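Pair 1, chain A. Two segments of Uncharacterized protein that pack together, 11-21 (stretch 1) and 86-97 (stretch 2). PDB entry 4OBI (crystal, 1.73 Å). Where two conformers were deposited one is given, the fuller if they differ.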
# COMPACT_ATOMS: atom_id res chain seq x y z
N THR A 11 -3.26 6.78 -16.43
CA THR A 11 -2.47 5.77 -15.65
C THR A 11 -2.03 6.34 -14.30
O THR A 11 -1.65 7.50 -14.20
CB THR A 11 -1.23 5.27 -16.44
OG1 THR A 11 -0.44 4.40 -15.62
CG2 THR A 11 -0.37 6.44 -16.93
N TYR A 12 -2.10 5.50 -13.27
CA TYR A 12 -1.80 5.96 -11.92
C TYR A 12 -0.66 5.15 -11.32
O TYR A 12 -0.24 4.13 -11.87
CB TYR A 12 -3.05 5.87 -11.04
CG TYR A 12 -4.23 6.62 -11.61
CD1 TYR A 12 -4.18 7.99 -11.81
CD2 TYR A 12 -5.40 5.95 -11.96
CE1 TYR A 12 -5.25 8.69 -12.34
CE2 TYR A 12 -6.48 6.63 -12.50
CZ TYR A 12 -6.40 8.00 -12.68
OH TYR A 12 -7.48 8.67 -13.22
N GLN A 13 -0.16 5.63 -10.20
CA GLN A 13 0.90 4.95 -9.47
C GLN A 13 0.60 5.02 -7.99
O GLN A 13 0.05 6.02 -7.51
CB GLN A 13 2.25 5.58 -9.81
CG GLN A 13 2.39 7.05 -9.39
CD GLN A 13 3.52 7.77 -10.13
OE1 GLN A 13 3.95 7.35 -11.21
NE2 GLN A 13 3.98 8.87 -9.55
N ALA A 14 0.94 3.96 -7.27
CA ALA A 14 0.77 3.90 -5.81
C ALA A 14 2.11 4.15 -5.14
O ALA A 14 3.12 3.56 -5.52
CB ALA A 14 0.22 2.55 -5.39
N VAL A 15 2.11 5.02 -4.14
CA VAL A 15 3.31 5.41 -3.42
C VAL A 15 3.25 4.85 -2.00
O VAL A 15 2.35 5.18 -1.23
CB VAL A 15 3.42 6.95 -3.37
CG1 VAL A 15 4.67 7.39 -2.61
CG2 VAL A 15 3.39 7.52 -4.79
N LEU A 16 4.23 4.02 -1.66
CA LEU A 16 4.34 3.41 -0.35
C LEU A 16 5.40 4.14 0.46
O LEU A 16 6.56 4.21 0.05
CB LEU A 16 4.72 1.93 -0.49
CG LEU A 16 5.07 1.17 0.79
CD1 LEU A 16 3.88 1.14 1.74
CD2 LEU A 16 5.52 -0.24 0.45
N LYS A 17 4.99 4.69 1.60
CA LYS A 17 5.86 5.46 2.46
C LYS A 17 5.82 4.84 3.84
O LYS A 17 4.73 4.52 4.35
CB LYS A 17 5.35 6.90 2.53
CG LYS A 17 6.16 7.81 3.45
CD LYS A 17 5.78 9.27 3.27
CE LYS A 17 4.41 9.58 3.83
NZ LYS A 17 4.06 11.02 3.66
N VAL A 18 6.99 4.64 4.43
CA VAL A 18 7.10 4.14 5.80
C VAL A 18 8.13 4.98 6.55
O VAL A 18 9.22 5.24 6.02
CB VAL A 18 7.56 2.66 5.86
CG1 VAL A 18 7.51 2.15 7.30
CG2 VAL A 18 6.70 1.80 4.96
N ASP A 19 7.78 5.39 7.76
CA ASP A 19 8.66 6.23 8.57
C ASP A 19 9.18 7.41 7.76
O ASP A 19 10.37 7.75 7.82
CB ASP A 19 9.83 5.41 9.14
CG ASP A 19 9.37 4.31 10.09
OD1 ASP A 19 8.36 4.51 10.80
OD2 ASP A 19 10.03 3.25 10.14
N ASN A 20 8.27 7.99 6.97
CA ASN A 20 8.53 9.22 6.22
C ASN A 20 9.50 9.07 5.06
O ASN A 20 10.01 10.06 4.54
CB ASN A 20 9.00 10.34 7.16
CG ASN A 20 8.01 10.61 8.26
OD1 ASN A 20 8.24 10.24 9.43
ND2 ASN A 20 6.90 11.23 7.91
N LYS A 21 9.75 7.82 4.66
CA LYS A 21 10.57 7.52 3.51
C LYS A 21 9.72 6.80 2.47
O LYS A 21 9.03 5.82 2.79
CB LYS A 21 11.76 6.65 3.91
CG LYS A 21 12.65 7.30 4.96
CD LYS A 21 13.94 6.52 5.15
CE LYS A 21 14.94 6.82 4.05
NZ LYS A 21 16.34 6.53 4.49
N PRO A 86 -0.06 2.60 13.36
CA PRO A 86 0.90 1.95 14.28
C PRO A 86 2.27 1.66 13.66
O PRO A 86 3.27 1.70 14.37
CB PRO A 86 0.18 0.64 14.66
CG PRO A 86 -1.26 0.92 14.44
CD PRO A 86 -1.29 1.81 13.23
N HIS A 87 2.32 1.39 12.35
CA HIS A 87 3.58 1.13 11.66
C HIS A 87 4.11 2.35 10.90
O HIS A 87 5.15 2.28 10.24
CB HIS A 87 3.44 -0.05 10.71
CG HIS A 87 3.14 -1.35 11.40
ND1 HIS A 87 2.85 -2.50 10.71
CD2 HIS A 87 3.07 -1.67 12.71
CE1 HIS A 87 2.62 -3.48 11.56
NE2 HIS A 87 2.75 -3.00 12.79
N ASN A 88 3.41 3.48 11.01
CA ASN A 88 3.76 4.71 10.31
C ASN A 88 3.92 4.49 8.79
O ASN A 88 4.88 4.96 8.17
CB ASN A 88 5.03 5.31 10.90
CG ASN A 88 5.12 6.81 10.70
OD1 ASN A 88 4.13 7.46 10.35
ND2 ASN A 88 6.29 7.38 10.96
N LEU A 89 2.96 3.77 8.23
CA LEU A 89 2.98 3.34 6.84
C LEU A 89 1.75 3.86 6.09
O LEU A 89 0.63 3.81 6.63
CB LEU A 89 3.03 1.82 6.77
CG LEU A 89 2.91 1.14 5.39
CD1 LEU A 89 3.70 -0.16 5.39
CD2 LEU A 89 1.48 0.89 4.93
N PHE A 90 1.95 4.34 4.87
CA PHE A 90 0.90 4.97 4.07
C PHE A 90 1.02 4.55 2.61
O PHE A 90 2.13 4.41 2.10
CB PHE A 90 0.98 6.50 4.17
CG PHE A 90 0.83 7.01 5.56
CD1 PHE A 90 1.94 7.11 6.39
CD2 PHE A 90 -0.41 7.36 6.06
CE1 PHE A 90 1.80 7.55 7.69
CE2 PHE A 90 -0.55 7.80 7.37
CZ PHE A 90 0.56 7.90 8.18
N ILE A 91 -0.12 4.32 1.97
CA ILE A 91 -0.16 4.09 0.54
C ILE A 91 -1.14 5.07 -0.07
O ILE A 91 -2.31 5.09 0.30
CB ILE A 91 -0.63 2.67 0.18
CG1 ILE A 91 0.30 1.61 0.79
CG2 ILE A 91 -0.72 2.52 -1.33
CD1 ILE A 91 -0.27 0.21 0.73
N THR A 92 -0.64 5.90 -0.99
CA THR A 92 -1.50 6.84 -1.71
C THR A 92 -1.37 6.58 -3.21
O THR A 92 -0.35 6.10 -3.70
CB THR A 92 -1.18 8.32 -1.38
OG1 THR A 92 -2.26 9.15 -1.83
CG2 THR A 92 0.11 8.78 -2.03
N VAL A 93 -2.45 6.86 -3.93
CA VAL A 93 -2.45 6.75 -5.38
C VAL A 93 -2.33 8.17 -5.95
O VAL A 93 -2.88 9.12 -5.39
CB VAL A 93 -3.74 6.06 -5.89
CG1 VAL A 93 -3.85 6.15 -7.41
CG2 VAL A 93 -3.76 4.61 -5.44
N GLU A 94 -1.58 8.30 -7.04
CA GLU A 94 -1.38 9.61 -7.68
C GLU A 94 -1.18 9.44 -9.18
O GLU A 94 -0.88 8.35 -9.65
CB GLU A 94 -0.18 10.33 -7.05
CG GLU A 94 1.16 9.65 -7.29
CD GLU A 94 2.32 10.31 -6.54
OE1 GLU A 94 2.10 11.04 -5.54
OE2 GLU A 94 3.48 10.09 -6.97
N ALA A 95 -1.36 10.53 -9.94
CA ALA A 95 -1.16 10.49 -11.38
C ALA A 95 0.33 10.37 -11.70
O ALA A 95 1.18 10.74 -10.90
CB ALA A 95 -1.75 11.73 -12.04
N SER A 96 0.63 9.85 -12.89
CA SER A 96 2.01 9.72 -13.35
C SER A 96 2.69 11.08 -13.63
O SER A 96 3.83 11.13 -14.10
CB SER A 96 2.07 8.82 -14.59
OG SER A 96 1.59 7.52 -14.27
N ASP A 97 1.97 12.17 -13.34
CA ASP A 97 2.52 13.53 -13.25
C ASP A 97 2.99 14.08 -14.59
O ASP A 97 2.41 15.03 -15.11
CB ASP A 97 3.64 13.61 -12.20
CG ASP A 97 3.15 13.34 -10.78
OD1 ASP A 97 1.93 13.42 -10.52
OD2 ASP A 97 3.99 13.06 -9.90
O HOH W 1 5.41 7.53 6.89
O HOH W 2 6.41 10.17 11.73

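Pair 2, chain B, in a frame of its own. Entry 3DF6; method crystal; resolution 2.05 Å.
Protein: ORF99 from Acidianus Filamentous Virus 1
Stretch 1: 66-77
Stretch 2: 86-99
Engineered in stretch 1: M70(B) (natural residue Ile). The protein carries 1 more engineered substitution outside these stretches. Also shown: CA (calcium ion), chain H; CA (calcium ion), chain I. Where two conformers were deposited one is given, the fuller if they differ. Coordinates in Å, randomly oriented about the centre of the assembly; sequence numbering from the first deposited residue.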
# COMPACT_ATOMS: atom_id res chain seq x y z
N SER B 66 -3.61 0.98 20.84
CA SER B 66 -3.50 0.00 21.89
C SER B 66 -2.76 0.78 22.94
O SER B 66 -2.57 2.00 22.78
CB SER B 66 -2.68 -1.20 21.44
OG SER B 66 -3.36 -1.90 20.38
N GLU B 67 -2.36 0.11 24.02
CA GLU B 67 -1.87 0.85 25.17
C GLU B 67 -0.76 1.90 24.90
O GLU B 67 -0.94 3.09 25.24
CB GLU B 67 -1.54 -0.10 26.33
CG GLU B 67 -0.93 -1.43 25.92
CD GLU B 67 -0.93 -2.44 27.07
OE1 GLU B 67 -1.16 -2.04 28.24
OE2 GLU B 67 -0.70 -3.64 26.80
N ASN B 68 0.35 1.52 24.32
CA ASN B 68 1.40 2.48 23.94
C ASN B 68 1.50 2.67 22.42
O ASN B 68 2.29 3.45 21.93
CB ASN B 68 2.78 2.09 24.48
CG ASN B 68 2.86 2.13 25.99
OD1 ASN B 68 3.10 1.11 26.61
ND2 ASN B 68 2.69 3.31 26.57
N ALA B 69 0.67 1.97 21.67
CA ALA B 69 0.78 1.98 20.23
C ALA B 69 -0.13 3.07 19.67
O ALA B 69 -1.26 3.25 20.12
CB ALA B 69 0.42 0.63 19.67
N MSE B 70 0.39 3.80 18.71
CA MSE B 70 -0.37 4.78 17.96
C MSE B 70 -0.21 4.50 16.47
O MSE B 70 0.85 4.12 16.01
CB MSE B 70 0.15 6.16 18.32
CG MSE B 70 -0.03 7.15 17.25
SE MSE B 70 0.11 8.88 17.99
CE MSE B 70 1.95 9.28 17.59
N LYS B 71 -1.29 4.66 15.72
CA LYS B 71 -1.24 4.56 14.26
C LYS B 71 -1.28 5.98 13.72
O LYS B 71 -2.11 6.78 14.18
CB LYS B 71 -2.42 3.76 13.70
CG LYS B 71 -2.43 2.24 13.94
CD LYS B 71 -1.58 1.50 12.92
CE LYS B 71 -1.49 -0.00 13.21
NZ LYS B 71 -0.58 -0.58 12.19
N LYS B 72 -0.39 6.29 12.79
CA LYS B 72 -0.39 7.61 12.16
C LYS B 72 -0.59 7.49 10.66
O LYS B 72 0.06 6.66 10.00
CB LYS B 72 0.89 8.39 12.43
CG LYS B 72 1.09 8.77 13.93
CD LYS B 72 2.36 9.63 14.06
CE LYS B 72 2.58 10.14 15.47
NZ LYS B 72 3.98 10.71 15.72
N LEU B 73 -1.48 8.32 10.14
CA LEU B 73 -1.82 8.35 8.72
C LEU B 73 -1.50 9.72 8.13
O LEU B 73 -1.98 10.74 8.60
CB LEU B 73 -3.32 8.05 8.55
CG LEU B 73 -3.78 7.86 7.10
CD1 LEU B 73 -3.32 6.44 6.60
CD2 LEU B 73 -5.28 8.06 6.97
N PHE B 74 -0.68 9.73 7.08
CA PHE B 74 -0.36 10.97 6.39
C PHE B 74 -1.05 10.95 5.03
O PHE B 74 -0.86 10.00 4.26
CB PHE B 74 1.15 11.08 6.18
CG PHE B 74 1.93 11.14 7.45
CD1 PHE B 74 2.31 12.37 7.97
CD2 PHE B 74 2.30 9.96 8.12
CE1 PHE B 74 3.05 12.45 9.15
CE2 PHE B 74 3.03 10.02 9.32
CZ PHE B 74 3.40 11.28 9.84
N VAL B 75 -1.83 11.99 4.73
CA VAL B 75 -2.53 12.09 3.45
C VAL B 75 -2.11 13.38 2.78
O VAL B 75 -2.29 14.47 3.33
CB VAL B 75 -4.09 12.07 3.60
CG1 VAL B 75 -4.77 12.10 2.24
CG2 VAL B 75 -4.55 10.84 4.38
N GLU B 76 -1.50 13.26 1.61
CA GLU B 76 -1.08 14.40 0.84
C GLU B 76 -2.12 14.67 -0.25
O GLU B 76 -2.45 13.77 -1.03
CB GLU B 76 0.28 14.11 0.20
CG GLU B 76 0.94 15.31 -0.47
CD GLU B 76 2.12 14.90 -1.37
OE1 GLU B 76 2.37 13.69 -1.51
OE2 GLU B 76 2.79 15.78 -1.93
N TYR B 77 -2.65 15.89 -0.31
CA TYR B 77 -3.74 16.18 -1.24
C TYR B 77 -3.80 17.62 -1.72
O TYR B 77 -3.22 18.54 -1.10
CB TYR B 77 -5.11 15.80 -0.64
CG TYR B 77 -5.49 16.55 0.63
CD1 TYR B 77 -6.28 17.71 0.58
CD2 TYR B 77 -5.06 16.10 1.88
CE1 TYR B 77 -6.63 18.40 1.75
CE2 TYR B 77 -5.40 16.76 3.04
CZ TYR B 77 -6.19 17.90 2.98
OH TYR B 77 -6.51 18.53 4.15
N THR B 86 -7.89 15.79 -4.48
CA THR B 86 -6.98 14.97 -5.28
C THR B 86 -5.85 14.43 -4.37
O THR B 86 -4.95 15.17 -3.97
CB THR B 86 -6.38 15.75 -6.46
OG1 THR B 86 -7.43 16.21 -7.31
CG2 THR B 86 -5.45 14.86 -7.28
N VAL B 87 -5.91 13.14 -4.08
CA VAL B 87 -4.93 12.50 -3.22
C VAL B 87 -3.69 12.11 -4.03
O VAL B 87 -3.79 11.44 -5.08
CB VAL B 87 -5.55 11.29 -2.48
CG1 VAL B 87 -4.49 10.55 -1.63
CG2 VAL B 87 -6.73 11.73 -1.59
N LEU B 88 -2.53 12.51 -3.53
CA LEU B 88 -1.25 12.28 -4.20
C LEU B 88 -0.41 11.21 -3.52
O LEU B 88 0.41 10.55 -4.16
CB LEU B 88 -0.45 13.58 -4.31
CG LEU B 88 -1.20 14.68 -5.08
CD1 LEU B 88 -0.48 16.00 -4.84
CD2 LEU B 88 -1.25 14.33 -6.55
N SER B 89 -0.63 11.06 -2.22
CA SER B 89 0.07 10.06 -1.40
C SER B 89 -0.71 9.77 -0.12
O SER B 89 -1.44 10.66 0.38
CB SER B 89 1.48 10.53 -1.05
OG SER B 89 2.22 9.50 -0.41
N ILE B 90 -0.57 8.54 0.38
CA ILE B 90 -1.07 8.11 1.66
C ILE B 90 0.07 7.26 2.29
O ILE B 90 0.67 6.42 1.61
CB ILE B 90 -2.37 7.24 1.54
CG1 ILE B 90 -3.46 7.97 0.75
CG2 ILE B 90 -2.92 6.94 2.96
CD1 ILE B 90 -4.79 7.14 0.46
N LYS B 91 0.35 7.50 3.57
CA LYS B 91 1.39 6.77 4.29
C LYS B 91 0.92 6.44 5.70
O LYS B 91 0.36 7.31 6.39
CB LYS B 91 2.68 7.57 4.35
CG LYS B 91 3.86 6.89 5.07
CD LYS B 91 5.11 7.79 4.99
CE LYS B 91 6.31 7.24 5.76
NZ LYS B 91 6.60 5.81 5.40
N GLY B 92 1.13 5.19 6.10
CA GLY B 92 0.71 4.71 7.42
C GLY B 92 1.94 4.26 8.18
O GLY B 92 2.72 3.46 7.68
N VAL B 93 2.09 4.79 9.39
CA VAL B 93 3.27 4.58 10.22
C VAL B 93 2.82 4.13 11.62
O VAL B 93 1.78 4.57 12.11
CB VAL B 93 4.08 5.93 10.25
CG1 VAL B 93 4.92 6.10 11.46
CG2 VAL B 93 4.93 6.08 8.98
N ASN B 94 3.60 3.29 12.28
CA ASN B 94 3.35 2.94 13.68
C ASN B 94 4.21 3.81 14.55
O ASN B 94 5.28 4.19 14.11
CB ASN B 94 3.78 1.52 13.94
CG ASN B 94 2.86 0.54 13.32
OD1 ASN B 94 1.65 0.76 13.28
ND2 ASN B 94 3.41 -0.54 12.82
N ASP B 95 3.77 4.10 15.76
CA ASP B 95 4.60 4.83 16.71
C ASP B 95 4.29 4.34 18.12
O ASP B 95 3.13 4.05 18.45
CB ASP B 95 4.30 6.33 16.59
CG ASP B 95 5.34 7.23 17.28
OD1 ASP B 95 6.44 6.77 17.68
OD2 ASP B 95 5.04 8.45 17.41
N TRP B 96 5.34 4.23 18.93
CA TRP B 96 5.20 3.96 20.35
C TRP B 96 5.09 5.30 21.04
O TRP B 96 5.91 6.20 20.82
CB TRP B 96 6.42 3.22 20.90
CG TRP B 96 6.37 2.97 22.39
CD1 TRP B 96 6.64 3.87 23.40
CD2 TRP B 96 6.06 1.74 23.04
NE1 TRP B 96 6.52 3.26 24.63
CE2 TRP B 96 6.16 1.95 24.43
CE3 TRP B 96 5.71 0.46 22.57
CZ2 TRP B 96 5.92 0.94 25.37
CZ3 TRP B 96 5.46 -0.55 23.51
CH2 TRP B 96 5.57 -0.29 24.89
N VAL B 97 4.11 5.41 21.92
CA VAL B 97 3.84 6.66 22.58
C VAL B 97 3.64 6.40 24.08
O VAL B 97 3.28 5.29 24.49
CB VAL B 97 2.63 7.35 21.90
CG1 VAL B 97 2.40 8.73 22.46
CG2 VAL B 97 2.90 7.50 20.43
N ARG B 98 3.92 7.42 24.89
CA ARG B 98 3.69 7.32 26.32
C ARG B 98 2.16 7.30 26.56
O ARG B 98 1.44 8.11 25.96
CB ARG B 98 4.30 8.53 27.01
CG ARG B 98 4.05 8.57 28.49
CD ARG B 98 4.97 9.55 29.17
NE ARG B 98 4.97 9.38 30.61
CZ ARG B 98 5.84 9.93 31.44
NH1 ARG B 98 6.80 10.71 30.98
NH2 ARG B 98 5.75 9.72 32.73
N GLU B 99 1.68 6.38 27.39
CA GLU B 99 0.25 6.35 27.72
C GLU B 99 -0.14 7.51 28.60
O GLU B 99 0.67 8.06 29.37
CB GLU B 99 -0.12 5.06 28.43
CG GLU B 99 -0.08 3.87 27.50
CD GLU B 99 -0.36 2.56 28.19
OE1 GLU B 99 -0.53 2.53 29.42
OE2 GLU B 99 -0.42 1.54 27.51
OXT GLU B 99 -1.31 7.93 28.54
CA CA H . 2.74 0.49 28.87
CA CA I . -0.64 10.11 29.93
O HOH W 3 1.02 1.10 15.96
O HOH W 4 1.47 10.99 2.51
O HOH W 5 1.85 2.59 29.94
O HOH W 6 3.03 -0.02 31.14
O HOH W 7 0.24 -0.29 28.92
O HOH W 8 2.90 -1.40 27.62

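Both pairs are two-stranded antiparallel ladders, and the N, CA and C atoms of 14 central residues superpose with an RMSD of 0.4 Å. The strand axes approach to 4.5 Å in pair 1 and 4.6 Å in pair 2, with angles between the N-to-C directions of 157° and 147°. The register is preserved: Q13(A)–E94(A), V15(A)–T92(A) and K17(A)–F90(A) fall on M70(B)–D95(B), K72(B)–V93(B) and F74(B)–K91(B). Each of these is a hydrogen-bonded pair with two reciprocal backbone bonds, such as V15(A) N to T92(A) O at 2.7 Å and K72(B) N to V93(B) O at 2.9 Å. Between them lie the non-hydrogen-bonded pairs, whose side chains, apart from the glycine G92(B), which has none, project to the opposite face of the sheet.

On that face, L16(A) matches L73(B), their side-chain centres 0.7 Å apart, but the residue across from it differs. In pair 1 it is I91(A), and L16(A) CD1 rests 3.7 Å from I91(A) CG1 and 3.8 Å from L89(A) CG. In pair 2 the position of I91(A) is taken by G92(B), which offers no side chain; L73(B) CD1 instead lies 3.7 Å from CG2 of I90(B), the counterpart of L89(A). The same leucine thus keeps its diagonal neighbour while losing its direct one. Further along, A14(A) and V93(A) form a small apolar pair, with A14(A) CB 4.2 Å from I91(A) CG2. The equivalent K71(B) and N94(B) are polar: K71(B) bends its chain, with chi1 and chi2 both m, and its NZ donates to N94(B) OD1 at 2.8 Å. A water that donates to both N94(B) OD1 and M70(B) O adds to this polar link.

On the other face the acid stays in place but changes its partner. In pair 1, Q13(A) and E94(A) are joined directly across the strands, Q13(A) NE2 donating to E94(A) OE2 at 2.9 Å. At the matching site, the engineered selenomethionine M70(B) places its CE 3.2 Å from D95(B) OD2 and 3.5 Å from V97(B) CG2. The carboxylate of D95(B) is instead engaged diagonally, in a salt bridge from K72(B) NZ to D95(B) OD2 at 3.0 Å. V15(A), which matches K72(B), also lies diagonal to the acid but gives it an apolar neighbour, with V15(A) CG2 3.4 Å from E94(A) OE2. One step on, lysine and phenylalanine exchange strands: K17(A) faces F90(A), whereas F74(B) faces K91(B). The F74(B) ring has V93(B) CB at its edge, 4.3 Å from F74(B) CE2.

The ladders part at their ends. D19(A) N still bonds to N88(A) O at 3.0 Å, but V18(A) to K21(A) form a type I' turn. Pair 2 continues through a beta bulge, where E76(B) O accepts from L88(B) N at 2.8 Å and weakly from S89(B) N at 3.5 Å. At the other end, N68(B) CB sits over the W96(B) six-membered ring, 3.4 Å from its centroid, while N68(B) OD1 binds a calcium ion at 2.4 Å.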